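Local coordinates for protein Pvc2 (Photorhabdus asymbiotica subsp. asymbiotica, PDB 6J0B) that probably builds the contractile sheath that surrounds the inner tube of an extracellular, phage-tail-like injection system, at residues S42-I47 against E92-T97; V86-L91 against E109-T114; T102-A107 against L125-D130; L68-R73 against D164-D169. One frame throughout, in Å; residues are numbered along the deposited sequence.

Followed from the N terminus, Pvc2 illustrates how overlapping loops tie neighbouring parts of an alpha/beta fold together. Contact 1 opens first, at 42-47, and is the first to close along the chain, at 92-97, beside the end of strand 83-87. Contact 4 starts within that span, on helix 67-77, and closes only at 164-169, so contacts 1 and 4 cross. Inside the long loop of contact 4 lie contacts 2 and 3. Contact 2 (86-91 with 109-114) crosses contact 1 on one side and contact 3 on the other, whereas contacts 1 and 3 follow in series. Contact 3 pairs two parallel strands of the central sheet; I111 of contact 2 packs against it, and I95 touches L104.

Contact 1: residues S42-I47 against E92-T97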
loop_
_atom_site.group_PDB
_atom_site.type_symbol
_atom_site.label_atom_id
_atom_site.label_comp_id
_atom_site.label_asym_id
_atom_site.label_seq_id
_atom_site.Cartn_x
_atom_site.Cartn_y
_atom_site.Cartn_z
ATOM N N SER A 42 -22.924 -61.527 42.926
ATOM C CA SER A 42 -23.740 -62.227 43.901
ATOM C C SER A 42 -25.205 -61.850 43.729
ATOM O O SER A 42 -25.546 -60.875 43.056
ATOM C CB SER A 42 -23.275 -61.897 45.320
ATOM O OG SER A 42 -24.229 -62.303 46.284
ATOM N N GLU A 43 -26.075 -62.648 44.340
ATOM C CA GLU A 43 -27.486 -62.309 44.380
ATOM C C GLU A 43 -27.720 -61.096 45.273
ATOM O O GLU A 43 -26.942 -60.802 46.186
ATOM C CB GLU A 43 -28.317 -63.471 44.917
ATOM C CG GLU A 43 -28.765 -64.499 43.906
ATOM C CD GLU A 43 -29.562 -65.606 44.567
ATOM O OE1 GLU A 43 -29.795 -66.649 43.925
ATOM O OE2 GLU A 43 -29.951 -65.429 45.742
ATOM N N ASP A 44 -28.805 -60.382 44.971
ATOM C CA ASP A 44 -29.440 -59.397 45.847
ATOM C C ASP A 44 -28.553 -58.198 46.173
ATOM O O ASP A 44 -28.739 -57.560 47.212
ATOM C CB ASP A 44 -29.942 -60.051 47.140
ATOM C CG ASP A 44 -31.306 -60.687 46.973
ATOM O OD1 ASP A 44 -32.243 -59.976 46.557
ATOM O OD2 ASP A 44 -31.441 -61.898 47.247
ATOM N N ASN A 45 -27.594 -57.867 45.312
ATOM C CA ASN A 45 -26.978 -56.549 45.366
ATOM C C ASN A 45 -26.557 -56.130 43.967
ATOM O O ASN A 45 -26.077 -56.947 43.177
ATOM C CB ASN A 45 -25.779 -56.481 46.330
ATOM C CG ASN A 45 -24.922 -57.728 46.312
ATOM O OD1 ASN A 45 -24.910 -58.484 45.344
ATOM N ND2 ASN A 45 -24.188 -57.944 47.396
ATOM N N ALA A 46 -26.764 -54.853 43.671
ATOM C CA ALA A 46 -26.343 -54.267 42.410
ATOM C C ALA A 46 -24.892 -53.835 42.517
ATOM O O ALA A 46 -24.490 -53.228 43.513
ATOM C CB ALA A 46 -27.214 -53.065 42.057
ATOM N N ILE A 47 -24.111 -54.143 41.492
ATOM C CA ILE A 47 -22.705 -53.777 41.441
ATOM C C ILE A 47 -22.584 -52.643 40.435
ATOM O O ILE A 47 -22.763 -52.852 39.229
ATOM C CB ILE A 47 -21.813 -54.969 41.065
ATOM C CG1 ILE A 47 -21.799 -56.006 42.191
ATOM C CG2 ILE A 47 -20.393 -54.513 40.795
ATOM C CD1 ILE A 47 -22.774 -57.152 42.018
ATOM N N GLU A 92 -36.124 -58.227 40.674
ATOM C CA GLU A 92 -37.315 -57.472 41.039
ATOM C C GLU A 92 -37.224 -56.834 42.418
ATOM O O GLU A 92 -38.139 -56.099 42.803
ATOM C CB GLU A 92 -38.553 -58.372 40.974
ATOM C CG GLU A 92 -38.711 -59.332 42.148
ATOM C CD GLU A 92 -37.828 -60.560 42.038
ATOM O OE1 GLU A 92 -37.397 -61.081 43.090
ATOM O OE2 GLU A 92 -37.562 -61.004 40.902
ATOM N N LYS A 93 -36.154 -57.090 43.169
ATOM C CA LYS A 93 -35.981 -56.504 44.490
ATOM C C LYS A 93 -35.016 -55.329 44.508
ATOM O O LYS A 93 -35.132 -54.464 45.378
ATOM C CB LYS A 93 -35.486 -57.563 45.478
ATOM C CG LYS A 93 -36.408 -58.757 45.622
ATOM C CD LYS A 93 -35.814 -59.809 46.544
ATOM C CE LYS A 93 -35.612 -59.269 47.952
ATOM N NZ LYS A 93 -35.102 -60.315 48.882
ATOM N N ILE A 94 -34.081 -55.269 43.565
ATOM C CA ILE A 94 -32.996 -54.294 43.632
ATOM C C ILE A 94 -33.313 -53.045 42.821
ATOM O O ILE A 94 -32.926 -51.940 43.209
ATOM C CB ILE A 94 -31.684 -54.955 43.170
ATOM C CG1 ILE A 94 -31.502 -56.303 43.860
ATOM C CG2 ILE A 94 -30.495 -54.077 43.489
ATOM C CD1 ILE A 94 -31.382 -56.206 45.361
ATOM N N ILE A 95 -34.008 -53.207 41.691
ATOM C CA ILE A 95 -34.395 -52.045 40.878
ATOM C C ILE A 95 -35.301 -51.061 41.614
ATOM O O ILE A 95 -35.124 -49.846 41.426
ATOM C CB ILE A 95 -34.969 -52.514 39.531
ATOM C CG1 ILE A 95 -34.004 -53.493 38.869
ATOM C CG2 ILE A 95 -35.227 -51.344 38.587
ATOM C CD1 ILE A 95 -34.444 -53.948 37.509
ATOM N N PRO A 96 -36.252 -51.471 42.476
ATOM C CA PRO A 96 -36.906 -50.450 43.315
ATOM C C PRO A 96 -35.997 -49.786 44.343
ATOM O O PRO A 96 -36.293 -48.658 44.754
ATOM C CB PRO A 96 -38.041 -51.231 43.987
ATOM C CG PRO A 96 -38.369 -52.277 43.038
ATOM C CD PRO A 96 -37.060 -52.712 42.486
ATOM N N THR A 97 -34.903 -50.431 44.773
ATOM C CA THR A 97 -33.996 -49.784 45.723
ATOM C C THR A 97 -33.204 -48.667 45.060
ATOM O O THR A 97 -33.053 -47.581 45.631
ATOM C CB THR A 97 -33.015 -50.787 46.337
ATOM O OG1 THR A 97 -32.155 -51.303 45.316
ATOM C CG2 THR A 97 -33.727 -51.931 47.005
#
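I94 and A46 supply the apolar part of this contact between the loop from strand 31-34 to 47-49, an outermost strand of the mixed sheet within this chain, and the helical turn that follows the neighbouring strand 83-87. CG2 of I94 meets CB of A46 at 3.7 Å, and both side chains also rest on V86. The other branch of the isoleucine reaches the loop backbone. Its CG1 stands anti to the carbonyl carbon (chi1 -48°), and CD1 beyond it lies 3.5 Å from D44 O, a methyl laid against a peptide group.

The electrostatic part pairs D44 with K93. D44 OD1 and K93 NZ are 3.7 Å apart, a long salt bridge, and the same oxygen lies 3.6 Å from K93 CD. A bend at chi3 (62°) places K93 CE so that it too lies 3.7 Å from D44 OD1. The carboxylate therefore meets the flank of the chain as much as its tip.

No hydrogen bond spans the segments; D44 N is held by S90 OG. With a long charge pair at the protein surface, the electrostatic gain is probably modest, and the close fit rests on I94 packing against A46 and the D44 peptide.

Contact 2: residues V86-L91 against E109-T114; sequences VKTTSL and EDIKTT
T88 and L91 each meet one residue of 109-114 closely, and both meetings are van der Waals in kind. CG2 of T88 approaches E109 OE1 to 3.5 Å, while its hydroxyl OG1 stays 4.1 Å from that same oxygen. The glutamate chain bends at chi2 (-65°), which places CD, and the two side chains pass each other at a slant. Three residues further along, L91 sends CD2 to the side chain of T114, where it lies 3.5 Å from OG1 and 3.8 Å from CB. Leucine and threonine are set at about a right angle, and the leucine CG, anti to its backbone N (chi1 -177°), carries the branch toward the threonine.

The contact joins equivalent places in an alpha/beta sheet: each segment leads from a parallel strand toward the next helix, from 83-87 to 91-94 and from 103-106 to 112-118. Strand 31-34 runs between those two strands, and its A33 touches L91, E109 and I111.

A second shell lies behind these groups. T114 OG1 donates to I111 O at 3.0 Å, with the donor tilted 29° from the carbonyl plane, a bond that ties the threonine hydroxyl to the turn entering helix 112-118. I111 itself packs on L104 and A106. In the other segment, T88 is hydrogen-bonded through its backbone to V34.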
loop_
_atom_site.group_PDB
_atom_site.type_symbol
_atom_site.label_atom_id
_atom_site.label_comp_id
_atom_site.label_asym_id
_atom_site.label_seq_id
_atom_site.Cartn_x
_atom_site.Cartn_y
_atom_site.Cartn_z
ATOM N N VAL A 86 -27.298 -56.546 38.033
ATOM C CA VAL A 86 -28.189 -57.241 38.954
ATOM C C VAL A 86 -28.487 -58.613 38.373
ATOM O O VAL A 86 -28.766 -58.733 37.176
ATOM C CB VAL A 86 -29.489 -56.449 39.191
ATOM C CG1 VAL A 86 -30.332 -57.105 40.265
ATOM C CG2 VAL A 86 -29.178 -55.025 39.578
ATOM N N LYS A 87 -28.411 -59.645 39.211
ATOM C CA LYS A 87 -28.772 -60.983 38.767
ATOM C C LYS A 87 -30.275 -61.077 38.536
ATOM O O LYS A 87 -31.068 -60.373 39.164
ATOM C CB LYS A 87 -28.318 -62.031 39.780
ATOM C CG LYS A 87 -27.170 -62.879 39.268
ATOM C CD LYS A 87 -26.681 -63.874 40.294
ATOM C CE LYS A 87 -25.489 -64.645 39.757
ATOM N NZ LYS A 87 -24.930 -65.583 40.764
ATOM N N THR A 88 -30.662 -61.966 37.621
ATOM C CA THR A 88 -31.999 -61.915 37.043
ATOM C C THR A 88 -33.086 -62.462 37.961
ATOM O O THR A 88 -34.256 -62.111 37.777
ATOM C CB THR A 88 -32.022 -62.665 35.706
ATOM O OG1 THR A 88 -33.322 -62.560 35.116
ATOM C CG2 THR A 88 -31.669 -64.136 35.888
ATOM N N THR A 89 -32.745 -63.296 38.941
ATOM C CA THR A 89 -33.769 -63.845 39.821
ATOM C C THR A 89 -34.054 -62.946 41.012
ATOM O O THR A 89 -35.185 -62.927 41.509
ATOM C CB THR A 89 -33.365 -65.234 40.311
ATOM O OG1 THR A 89 -32.107 -65.156 40.993
ATOM C CG2 THR A 89 -33.249 -66.179 39.129
ATOM N N SER A 90 -33.052 -62.205 41.478
ATOM C CA SER A 90 -33.242 -61.161 42.471
ATOM C C SER A 90 -33.419 -59.793 41.834
ATOM O O SER A 90 -33.200 -58.776 42.498
ATOM C CB SER A 90 -32.061 -61.134 43.439
ATOM O OG SER A 90 -30.892 -60.668 42.791
ATOM N N LEU A 91 -33.812 -59.750 40.560
ATOM C CA LEU A 91 -33.847 -58.493 39.823
ATOM C C LEU A 91 -35.022 -57.620 40.241
ATOM O O LEU A 91 -34.926 -56.390 40.193
ATOM C CB LEU A 91 -33.895 -58.790 38.323
ATOM C CG LEU A 91 -33.872 -57.654 37.306
ATOM C CD1 LEU A 91 -32.839 -57.924 36.238
ATOM C CD2 LEU A 91 -35.238 -57.509 36.680
ATOM N N GLU A 109 -31.543 -62.319 28.144
ATOM C CA GLU A 109 -32.168 -62.910 29.315
ATOM C C GLU A 109 -33.679 -62.789 29.198
ATOM O O GLU A 109 -34.202 -61.913 28.507
ATOM C CB GLU A 109 -31.679 -62.242 30.602
ATOM C CG GLU A 109 -30.303 -62.695 31.024
ATOM C CD GLU A 109 -30.284 -64.158 31.401
ATOM O OE1 GLU A 109 -30.781 -64.495 32.495
ATOM O OE2 GLU A 109 -29.790 -64.977 30.598
ATOM N N ASP A 110 -34.378 -63.687 29.885
ATOM C CA ASP A 110 -35.839 -63.684 29.916
ATOM C C ASP A 110 -36.278 -62.799 31.075
ATOM O O ASP A 110 -36.362 -63.252 32.219
ATOM C CB ASP A 110 -36.380 -65.102 30.061
ATOM C CG ASP A 110 -37.850 -65.210 29.693
ATOM O OD1 ASP A 110 -38.158 -65.840 28.659
ATOM O OD2 ASP A 110 -38.701 -64.666 30.429
ATOM N N ILE A 111 -36.557 -61.533 30.785
ATOM C CA ILE A 111 -37.046 -60.608 31.795
ATOM C C ILE A 111 -38.529 -60.306 31.599
ATOM O O ILE A 111 -39.050 -59.375 32.202
ATOM C CB ILE A 111 -36.215 -59.315 31.829
ATOM C CG1 ILE A 111 -36.368 -58.524 30.529
ATOM C CG2 ILE A 111 -34.756 -59.632 32.084
ATOM C CD1 ILE A 111 -35.812 -57.116 30.617
ATOM N N LYS A 112 -39.227 -61.108 30.785
ATOM C CA LYS A 112 -40.638 -60.869 30.498
ATOM C C LYS A 112 -41.528 -61.045 31.720
ATOM O O LYS A 112 -42.623 -60.474 31.760
ATOM C CB LYS A 112 -41.121 -61.801 29.387
ATOM C CG LYS A 112 -40.466 -61.573 28.038
ATOM C CD LYS A 112 -41.066 -62.492 26.987
ATOM C CE LYS A 112 -40.431 -62.273 25.626
ATOM N NZ LYS A 112 -38.984 -62.617 25.623
ATOM N N THR A 113 -41.085 -61.814 32.714
ATOM C CA THR A 113 -41.836 -61.918 33.958
ATOM C C THR A 113 -41.673 -60.658 34.797
ATOM O O THR A 113 -42.652 -60.127 35.335
ATOM C CB THR A 113 -41.381 -63.146 34.744
ATOM O OG1 THR A 113 -40.049 -62.936 35.227
ATOM C CG2 THR A 113 -41.398 -64.378 33.856
ATOM N N THR A 114 -40.441 -60.156 34.913
ATOM C CA THR A 114 -40.189 -59.000 35.764
ATOM C C THR A 114 -40.630 -57.689 35.128
ATOM O O THR A 114 -40.931 -56.744 35.859
ATOM C CB THR A 114 -38.707 -58.911 36.123
ATOM O OG1 THR A 114 -37.928 -58.809 34.925
ATOM C CG2 THR A 114 -38.272 -60.137 36.901
#

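Contact 3: residues T102-A107 against L125-D130; sequences TLLVAA and LFAVFD
F126 O receives L104 N at 2.8 Å, the N-H being rather bent toward it at 133°, and the CA-H of L103 reaches the same oxygen with its CA 3.3 Å away. One register step back, T102 O takes F126 N at 2.9 Å in a straighter bond of 165°.

Strands 103-106 and 126-130 are the two parallel strands of a beta-alpha-beta unit whose crossover contains helix 112-118, and they lie next to each other within the central mixed sheet.

L103, V105, F126 and V128 share one face. There CD1 of L103 stands at the edge of the F126 ring, near its plane and 3.9 Å from CD2. The same methyl meets V128 CG1 at 3.7 Å, and V105 runs alongside V128 in the same direction. Helix 172-186 packs on this face through Y180, S173 and A177, and helix 250-266 meets F126 and L103. L104 and A127 point to the other face, their CB atoms 4.1 Å apart. At the far end A106 O and D130 OD1 lie 3.0 Å apart, two acceptors that share the hydroxyl of S173, whose single proton may serve either or both.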
loop_
_atom_site.group_PDB
_atom_site.type_symbol
_atom_site.label_atom_id
_atom_site.label_comp_id
_atom_site.label_asym_id
_atom_site.label_seq_id
_atom_site.Cartn_x
_atom_site.Cartn_y
_atom_site.Cartn_z
ATOM N N THR A 102 -32.915 -45.787 35.005
ATOM C CA THR A 102 -33.907 -45.494 33.977
ATOM C C THR A 102 -34.129 -46.637 33.005
ATOM O O THR A 102 -35.277 -46.989 32.733
ATOM C CB THR A 102 -33.508 -44.252 33.178
ATOM O OG1 THR A 102 -32.420 -44.576 32.312
ATOM C CG2 THR A 102 -33.073 -43.158 34.093
ATOM N N LEU A 103 -33.068 -47.215 32.456
ATOM C CA LEU A 103 -33.198 -48.314 31.512
ATOM C C LEU A 103 -33.171 -49.651 32.236
ATOM O O LEU A 103 -32.585 -49.786 33.312
ATOM C CB LEU A 103 -32.076 -48.287 30.473
ATOM C CG LEU A 103 -32.240 -47.538 29.154
ATOM C CD1 LEU A 103 -33.545 -47.911 28.499
ATOM C CD2 LEU A 103 -32.157 -46.055 29.364
ATOM N N LEU A 104 -33.813 -50.642 31.630
ATOM C CA LEU A 104 -33.724 -52.033 32.058
ATOM C C LEU A 104 -33.372 -52.856 30.829
ATOM O O LEU A 104 -34.178 -52.973 29.904
ATOM C CB LEU A 104 -35.026 -52.508 32.697
ATOM C CG LEU A 104 -35.157 -54.007 32.971
ATOM C CD1 LEU A 104 -34.022 -54.527 33.838
ATOM C CD2 LEU A 104 -36.493 -54.303 33.619
ATOM N N VAL A 105 -32.175 -53.427 30.824
ATOM C CA VAL A 105 -31.606 -54.063 29.644
ATOM C C VAL A 105 -31.478 -55.554 29.906
ATOM O O VAL A 105 -30.832 -55.967 30.874
ATOM C CB VAL A 105 -30.247 -53.451 29.289
ATOM C CG1 VAL A 105 -29.617 -54.195 28.137
ATOM C CG2 VAL A 105 -30.421 -51.998 28.954
ATOM N N ALA A 106 -32.095 -56.359 29.049
ATOM C CA ALA A 106 -31.878 -57.799 29.043
ATOM C C ALA A 106 -30.739 -58.100 28.085
ATOM O O ALA A 106 -30.879 -57.921 26.871
ATOM C CB ALA A 106 -33.133 -58.551 28.619
ATOM N N ALA A 107 -29.612 -58.556 28.622
ATOM C CA ALA A 107 -28.493 -58.983 27.790
ATOM C C ALA A 107 -28.659 -60.474 27.519
ATOM O O ALA A 107 -27.958 -61.324 28.069
ATOM C CB ALA A 107 -27.166 -58.664 28.464
ATOM N N LEU A 125 -39.312 -46.544 34.592
ATOM C CA LEU A 125 -38.468 -47.556 33.974
ATOM C C LEU A 125 -38.880 -47.798 32.527
ATOM O O LEU A 125 -40.049 -48.064 32.239
ATOM C CB LEU A 125 -38.543 -48.862 34.764
ATOM C CG LEU A 125 -37.467 -49.145 35.814
ATOM C CD1 LEU A 125 -36.101 -49.154 35.169
ATOM C CD2 LEU A 125 -37.511 -48.152 36.960
ATOM N N PHE A 126 -37.911 -47.703 31.621
ATOM C CA PHE A 126 -38.053 -48.127 30.236
ATOM C C PHE A 126 -37.232 -49.394 30.052
ATOM O O PHE A 126 -36.152 -49.524 30.631
ATOM C CB PHE A 126 -37.576 -47.031 29.281
ATOM C CG PHE A 126 -37.983 -47.243 27.851
ATOM C CD1 PHE A 126 -39.184 -46.743 27.380
ATOM C CD2 PHE A 126 -37.156 -47.924 26.975
ATOM C CE1 PHE A 126 -39.558 -46.936 26.069
ATOM C CE2 PHE A 126 -37.528 -48.119 25.665
ATOM C CZ PHE A 126 -38.729 -47.623 25.213
ATOM N N ALA A 127 -37.732 -50.334 29.255
ATOM C CA ALA A 127 -37.145 -51.671 29.198
ATOM C C ALA A 127 -36.909 -52.100 27.759
ATOM O O ALA A 127 -37.821 -52.609 27.106
ATOM C CB ALA A 127 -38.038 -52.684 29.907
ATOM N N VAL A 128 -35.683 -51.952 27.280
ATOM C CA VAL A 128 -35.306 -52.424 25.953
ATOM C C VAL A 128 -34.790 -53.853 26.081
ATOM O O VAL A 128 -33.911 -54.132 26.903
ATOM C CB VAL A 128 -34.260 -51.495 25.315
ATOM C CG1 VAL A 128 -33.304 -50.958 26.359
ATOM C CG2 VAL A 128 -33.490 -52.196 24.222
ATOM N N PHE A 129 -35.350 -54.773 25.297
ATOM C CA PHE A 129 -34.806 -56.124 25.243
ATOM C C PHE A 129 -34.760 -56.595 23.793
ATOM O O PHE A 129 -35.038 -55.838 22.860
ATOM C CB PHE A 129 -35.578 -57.098 26.143
ATOM C CG PHE A 129 -37.037 -56.809 26.266
ATOM C CD1 PHE A 129 -37.543 -56.251 27.428
ATOM C CD2 PHE A 129 -37.908 -57.132 25.249
ATOM C CE1 PHE A 129 -38.887 -55.999 27.561
ATOM C CE2 PHE A 129 -39.254 -56.879 25.379
ATOM C CZ PHE A 129 -39.743 -56.319 26.538
ATOM N N ASP A 130 -34.404 -57.863 23.618
ATOM C CA ASP A 130 -33.942 -58.401 22.349
ATOM C C ASP A 130 -35.094 -58.897 21.491
ATOM O O ASP A 130 -36.204 -59.133 21.965
ATOM C CB ASP A 130 -32.978 -59.565 22.579
ATOM C CG ASP A 130 -32.153 -59.404 23.830
ATOM O OD1 ASP A 130 -31.503 -58.357 23.981
ATOM O OD2 ASP A 130 -32.154 -60.329 24.666
#

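Contact 4: residues L68-R73 against D164-D169; sequences LDVSVR and DWANID
V70, in regular helix 67-77, brings its CA within 6.1 Å of the CA of A166, which belongs to the irregular segment 164-169. A cation-pi stack of R73 on W165 joins this helix to the loop leading from strand 161-163 into helix 172-186. The guanidinium lies flat over one face of the indole, the planes only 6° apart, with R73 CZ 4.0 Å from the centroid of the five-membered ring. NH2 of R73 sits over W165 CG at 3.5 Å.

The two side chains run antiparallel to one another, and the aliphatic part of the arginine is used as well. CG is anti to the backbone N (chi1 177°) and the chain runs extended to NE, letting CD make a CH-pi contact 4.1 Å from the centroid of the six-membered ring. R73 also has a cation-pi contact with F62. The charge is probably stabilised mainly by the aromatic faces; the D164 carboxylate, of opposite charge, does not touch it.

V70 takes the edge of the indole. Its carbonyl O lies near the ring plane, 3.5 Å from W165 CH2, and its CB is 3.8 Å from W165 CZ3. The two methyls then part: V70 CG1 packs on A166 CB at 3.7 Å, and V70 CG2 meets I168 CD1 at 4.1 Å.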
loop_
_atom_site.group_PDB
_atom_site.type_symbol
_atom_site.label_atom_id
_atom_site.label_comp_id
_atom_site.label_asym_id
_atom_site.label_seq_id
_atom_site.Cartn_x
_atom_site.Cartn_y
_atom_site.Cartn_z
ATOM N N LEU A 68 -22.461 -62.073 28.901
ATOM C CA LEU A 68 -22.387 -60.819 29.641
ATOM C C LEU A 68 -21.179 -59.991 29.218
ATOM O O LEU A 68 -21.266 -58.761 29.137
ATOM C CB LEU A 68 -22.350 -61.101 31.143
ATOM C CG LEU A 68 -22.162 -59.904 32.079
ATOM C CD1 LEU A 68 -23.303 -58.914 31.933
ATOM C CD2 LEU A 68 -22.017 -60.352 33.522
ATOM N N ASP A 69 -20.050 -60.650 28.932
ATOM C CA ASP A 69 -18.809 -59.949 28.602
ATOM C C ASP A 69 -18.922 -59.181 27.295
ATOM O O ASP A 69 -18.578 -57.997 27.224
ATOM C CB ASP A 69 -17.661 -60.947 28.503
ATOM C CG ASP A 69 -16.832 -61.011 29.751
ATOM O OD1 ASP A 69 -15.601 -61.160 29.619
ATOM O OD2 ASP A 69 -17.403 -60.909 30.856
ATOM N N VAL A 70 -19.391 -59.851 26.240
ATOM C CA VAL A 70 -19.472 -59.223 24.930
ATOM C C VAL A 70 -20.580 -58.184 24.876
ATOM O O VAL A 70 -20.540 -57.282 24.032
ATOM C CB VAL A 70 -19.647 -60.305 23.849
ATOM C CG1 VAL A 70 -18.509 -61.300 23.933
ATOM C CG2 VAL A 70 -20.976 -61.026 24.002
ATOM N N SER A 71 -21.555 -58.267 25.778
ATOM C CA SER A 71 -22.627 -57.287 25.828
ATOM C C SER A 71 -22.199 -56.020 26.554
ATOM O O SER A 71 -22.651 -54.927 26.203
ATOM C CB SER A 71 -23.846 -57.903 26.505
ATOM O OG SER A 71 -23.553 -58.268 27.838
ATOM N N VAL A 72 -21.333 -56.147 27.557
ATOM C CA VAL A 72 -20.863 -54.985 28.302
ATOM C C VAL A 72 -19.812 -54.220 27.501
ATOM O O VAL A 72 -19.794 -52.983 27.505
ATOM C CB VAL A 72 -20.352 -55.441 29.685
ATOM C CG1 VAL A 72 -19.547 -54.371 30.381
ATOM C CG2 VAL A 72 -21.523 -55.824 30.564
ATOM N N ARG A 73 -18.954 -54.933 26.763
ATOM C CA ARG A 73 -17.948 -54.269 25.936
ATOM C C ARG A 73 -18.590 -53.526 24.772
ATOM O O ARG A 73 -18.159 -52.423 24.418
ATOM C CB ARG A 73 -16.928 -55.285 25.427
ATOM C CG ARG A 73 -15.876 -54.695 24.501
ATOM C CD ARG A 73 -14.792 -55.683 24.150
ATOM N NE ARG A 73 -14.108 -55.298 22.922
ATOM C CZ ARG A 73 -13.049 -55.927 22.428
ATOM N NH1 ARG A 73 -12.542 -56.972 23.062
ATOM N NH2 ARG A 73 -12.496 -55.509 21.300
ATOM N N ASP A 164 -16.176 -59.221 15.289
ATOM C CA ASP A 164 -14.996 -60.042 15.053
ATOM C C ASP A 164 -14.287 -60.412 16.348
ATOM O O ASP A 164 -13.649 -61.467 16.420
ATOM C CB ASP A 164 -14.034 -59.324 14.107
ATOM C CG ASP A 164 -13.738 -57.904 14.543
ATOM O OD1 ASP A 164 -14.397 -57.413 15.484
ATOM O OD2 ASP A 164 -12.844 -57.273 13.940
ATOM N N TRP A 165 -14.387 -59.568 17.376
ATOM C CA TRP A 165 -13.781 -59.899 18.658
ATOM C C TRP A 165 -14.641 -60.872 19.453
ATOM O O TRP A 165 -14.113 -61.716 20.183
ATOM C CB TRP A 165 -13.521 -58.628 19.469
ATOM C CG TRP A 165 -14.616 -57.604 19.418
ATOM C CD1 TRP A 165 -14.735 -56.579 18.529
ATOM C CD2 TRP A 165 -15.729 -57.489 20.312
ATOM N NE1 TRP A 165 -15.858 -55.840 18.803
ATOM C CE2 TRP A 165 -16.484 -56.377 19.896
ATOM C CE3 TRP A 165 -16.161 -58.219 21.421
ATOM C CZ2 TRP A 165 -17.646 -55.981 20.546
ATOM C CZ3 TRP A 165 -17.315 -57.824 22.065
ATOM C CH2 TRP A 165 -18.041 -56.714 21.628
ATOM N N ALA A 166 -15.959 -60.778 19.319
ATOM C CA ALA A 166 -16.861 -61.661 20.042
ATOM C C ALA A 166 -17.012 -62.978 19.299
ATOM O O ALA A 166 -17.241 -62.994 18.086
ATOM C CB ALA A 166 -18.226 -61.001 20.223
ATOM N N ASN A 167 -16.887 -64.083 20.029
ATOM C CA ASN A 167 -17.083 -65.396 19.426
ATOM C C ASN A 167 -18.562 -65.668 19.190
ATOM O O ASN A 167 -18.962 -66.092 18.100
ATOM C CB ASN A 167 -16.472 -66.472 20.322
ATOM C CG ASN A 167 -16.332 -67.803 19.624
ATOM O OD1 ASN A 167 -16.127 -67.864 18.412
ATOM N ND2 ASN A 167 -16.442 -68.883 20.386
ATOM N N ILE A 168 -19.383 -65.430 20.208
ATOM C CA ILE A 168 -20.829 -65.591 20.132
ATOM C C ILE A 168 -21.472 -64.309 19.626
ATOM O O ILE A 168 -20.818 -63.264 19.531
ATOM C CB ILE A 168 -21.407 -65.978 21.499
ATOM C CG1 ILE A 168 -21.083 -64.887 22.511
ATOM C CG2 ILE A 168 -20.844 -67.308 21.954
ATOM C CD1 ILE A 168 -21.829 -65.032 23.783
ATOM N N ASP A 169 -22.755 -64.384 19.289
ATOM C CA ASP A 169 -23.500 -63.215 18.849
ATOM C C ASP A 169 -23.917 -62.362 20.036
ATOM O O ASP A 169 -24.293 -62.874 21.093
ATOM C CB ASP A 169 -24.728 -63.643 18.055
ATOM C CG ASP A 169 -24.399 -64.668 17.003
ATOM O OD1 ASP A 169 -23.360 -64.516 16.325
ATOM O OD2 ASP A 169 -25.165 -65.639 16.868
#